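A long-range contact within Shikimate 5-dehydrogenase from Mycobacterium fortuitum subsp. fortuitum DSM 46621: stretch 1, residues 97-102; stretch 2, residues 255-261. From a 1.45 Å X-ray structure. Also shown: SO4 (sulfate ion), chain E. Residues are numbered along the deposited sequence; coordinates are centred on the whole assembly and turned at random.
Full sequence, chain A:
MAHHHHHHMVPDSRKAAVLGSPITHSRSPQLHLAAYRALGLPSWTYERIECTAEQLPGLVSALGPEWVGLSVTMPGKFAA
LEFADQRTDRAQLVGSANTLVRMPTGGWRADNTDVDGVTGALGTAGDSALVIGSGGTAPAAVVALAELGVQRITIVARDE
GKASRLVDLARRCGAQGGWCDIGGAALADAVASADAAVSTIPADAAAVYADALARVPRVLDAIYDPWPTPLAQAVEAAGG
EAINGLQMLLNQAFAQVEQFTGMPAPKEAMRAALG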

# COMPACT_ATOMS: atom_id res chain seq x y z
N ALA A 97 -9.19 1.07 4.98
CA ALA A 97 -8.87 2.36 4.36
C ALA A 97 -7.63 3.00 4.97
O ALA A 97 -7.52 3.10 6.21
CB ALA A 97 -10.07 3.34 4.48
N ASN A 98 -6.71 3.45 4.12
CA ASN A 98 -5.56 4.18 4.65
C ASN A 98 -5.66 5.69 4.41
O ASN A 98 -4.68 6.40 4.62
CB ASN A 98 -4.26 3.65 4.04
CG ASN A 98 -4.07 4.14 2.60
OD1 ASN A 98 -5.05 4.39 1.91
ND2 ASN A 98 -2.83 4.31 2.16
N THR A 99 -6.82 6.15 3.97
CA THR A 99 -7.00 7.54 3.54
C THR A 99 -8.39 8.00 3.87
O THR A 99 -9.36 7.27 3.61
CB THR A 99 -6.80 7.71 2.01
OG1 THR A 99 -5.53 7.16 1.61
CG2 THR A 99 -6.82 9.22 1.60
N LEU A 100 -8.49 9.19 4.44
CA LEU A 100 -9.79 9.84 4.69
C LEU A 100 -9.73 11.21 4.08
O LEU A 100 -8.81 11.97 4.38
CB LEU A 100 -10.11 9.91 6.18
CG LEU A 100 -10.42 8.57 6.85
CD1 LEU A 100 -10.36 8.71 8.38
CD2 LEU A 100 -11.77 8.06 6.36
N VAL A 101 -10.67 11.50 3.18
CA VAL A 101 -10.65 12.79 2.49
C VAL A 101 -11.90 13.58 2.82
O VAL A 101 -13.01 13.05 2.71
CB VAL A 101 -10.56 12.64 0.95
CG1 VAL A 101 -10.44 14.07 0.27
CG2 VAL A 101 -9.37 11.77 0.60
N ARG A 102 -11.76 14.85 3.17
CA ARG A 102 -12.94 15.67 3.40
C ARG A 102 -13.65 16.00 2.05
O ARG A 102 -13.02 16.40 1.05
CB ARG A 102 -12.54 16.95 4.12
CG ARG A 102 -13.71 17.65 4.88
CD ARG A 102 -14.18 16.74 5.98
NE ARG A 102 -14.98 17.36 7.02
CZ ARG A 102 -14.48 18.14 8.00
NH1 ARG A 102 -15.30 18.65 8.91
NH2 ARG A 102 -13.17 18.44 8.05
N ALA A 255 -1.40 9.45 -4.62
CA ALA A 255 -2.85 9.46 -4.70
C ALA A 255 -3.51 10.30 -3.56
O ALA A 255 -4.46 11.04 -3.77
CB ALA A 255 -3.35 8.01 -4.70
N GLN A 256 -2.93 10.23 -2.38
CA GLN A 256 -3.40 11.06 -1.27
C GLN A 256 -3.18 12.53 -1.55
O GLN A 256 -4.07 13.36 -1.31
CB GLN A 256 -2.68 10.68 0.01
CG GLN A 256 -2.98 9.25 0.45
CD GLN A 256 -2.31 8.88 1.73
OE1 GLN A 256 -1.26 9.45 2.06
NE2 GLN A 256 -2.87 7.91 2.44
N VAL A 257 -1.99 12.89 -2.06
CA VAL A 257 -1.71 14.31 -2.34
C VAL A 257 -2.72 14.84 -3.37
O VAL A 257 -3.23 15.98 -3.20
CB VAL A 257 -0.27 14.51 -2.81
CG1 VAL A 257 -0.05 15.93 -3.43
CG2 VAL A 257 0.69 14.24 -1.63
N GLU A 258 -3.03 14.04 -4.41
CA GLU A 258 -3.93 14.52 -5.43
C GLU A 258 -5.33 14.70 -4.84
O GLU A 258 -6.03 15.69 -5.14
CB GLU A 258 -3.94 13.58 -6.63
CG GLU A 258 -2.60 13.61 -7.31
CD GLU A 258 -2.62 12.92 -8.66
OE1 GLU A 258 -3.63 12.25 -9.01
OE2 GLU A 258 -1.61 13.03 -9.40
N GLN A 259 -5.78 13.75 -4.02
CA GLN A 259 -7.11 13.89 -3.44
C GLN A 259 -7.20 15.05 -2.44
O GLN A 259 -8.27 15.70 -2.34
CB GLN A 259 -7.53 12.58 -2.75
CG GLN A 259 -7.78 11.47 -3.79
CD GLN A 259 -8.33 10.21 -3.16
OE1 GLN A 259 -9.27 10.27 -2.38
NE2 GLN A 259 -7.75 9.06 -3.49
N PHE A 260 -6.13 15.28 -1.68
CA PHE A 260 -6.20 16.35 -0.66
C PHE A 260 -6.11 17.74 -1.32
O PHE A 260 -6.75 18.69 -0.85
CB PHE A 260 -5.07 16.27 0.37
CG PHE A 260 -5.07 15.04 1.30
CD1 PHE A 260 -5.97 13.97 1.15
CD2 PHE A 260 -4.12 14.96 2.33
CE1 PHE A 260 -5.91 12.86 2.00
CE2 PHE A 260 -4.04 13.83 3.20
CZ PHE A 260 -4.95 12.78 3.01
N THR A 261 -5.27 17.87 -2.34
CA THR A 261 -4.98 19.22 -2.90
C THR A 261 -5.74 19.55 -4.15
O THR A 261 -5.81 20.71 -4.52
CB THR A 261 -3.49 19.41 -3.25
OG1 THR A 261 -3.15 18.51 -4.32
CG2 THR A 261 -2.63 19.13 -2.03
S SO4 E . 0.22 3.05 5.15
O1 SO4 E . 1.55 2.92 4.48
O2 SO4 E . 0.22 2.06 6.27
O3 SO4 E . -0.00 4.42 5.70
O4 SO4 E . -0.78 2.93 4.08

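Strand 99-102 runs nearly parallel to helix 255-261, their axes 15° apart and 8.6 Å from each other at closest approach. The contact is small, burying 280 Å² summed over both sides, and Val101, Gln256 and Thr99 cover the most of it. Strand alternation sets the pattern: Thr99 and Val101 point their CA-to-CB bonds toward the helix, whereas Leu100 between them points away.

Val101, in the t rotamer, is the apolar centre of the contact. Its CG2 lies 3.9 Å from CE1 of Phe260 and 3.3 Å from OE1 of Gln259, so one methyl group meets both an aromatic ring and the polar end of an amide side chain. The compact, branched valine suits a buried strand position where the CA atoms of Val101 and Phe260 are only 6.5 Å apart. The CA-to-CB bond of Gln259 points toward the strand, and its amide OE1 and NE2 are hydrogen-bonded elsewhere in the structure, so both polar atoms of its amide have hydrogen-bond partners although OE1 lies against the valine methyl.

The polar link is made by Gln256. Its CA-to-CB bond points sideways, but an extended side chain (chi1 m, chi2 t) brings the amide to the strand, where NE2 donates a hydrogen bond to OG1 of Thr99 at 2.9 Å with a nearly straight angle of 163°. The same hydroxyl donates to OD1 of Asn98 at 2.8 Å, so Thr99 OG1 serves as acceptor and donor at once. Asn98 in turn binds a sulfate ion, its ND2 donating to O4 at 3.1 Å.

Thr99 thus combines two roles: while OG1 takes the hydrogen bond, its CG2 packs 3.8 Å from CE1 of Phe260. The methyl groups of Thr99 and Val101 both meet the Phe260 ring at its edge.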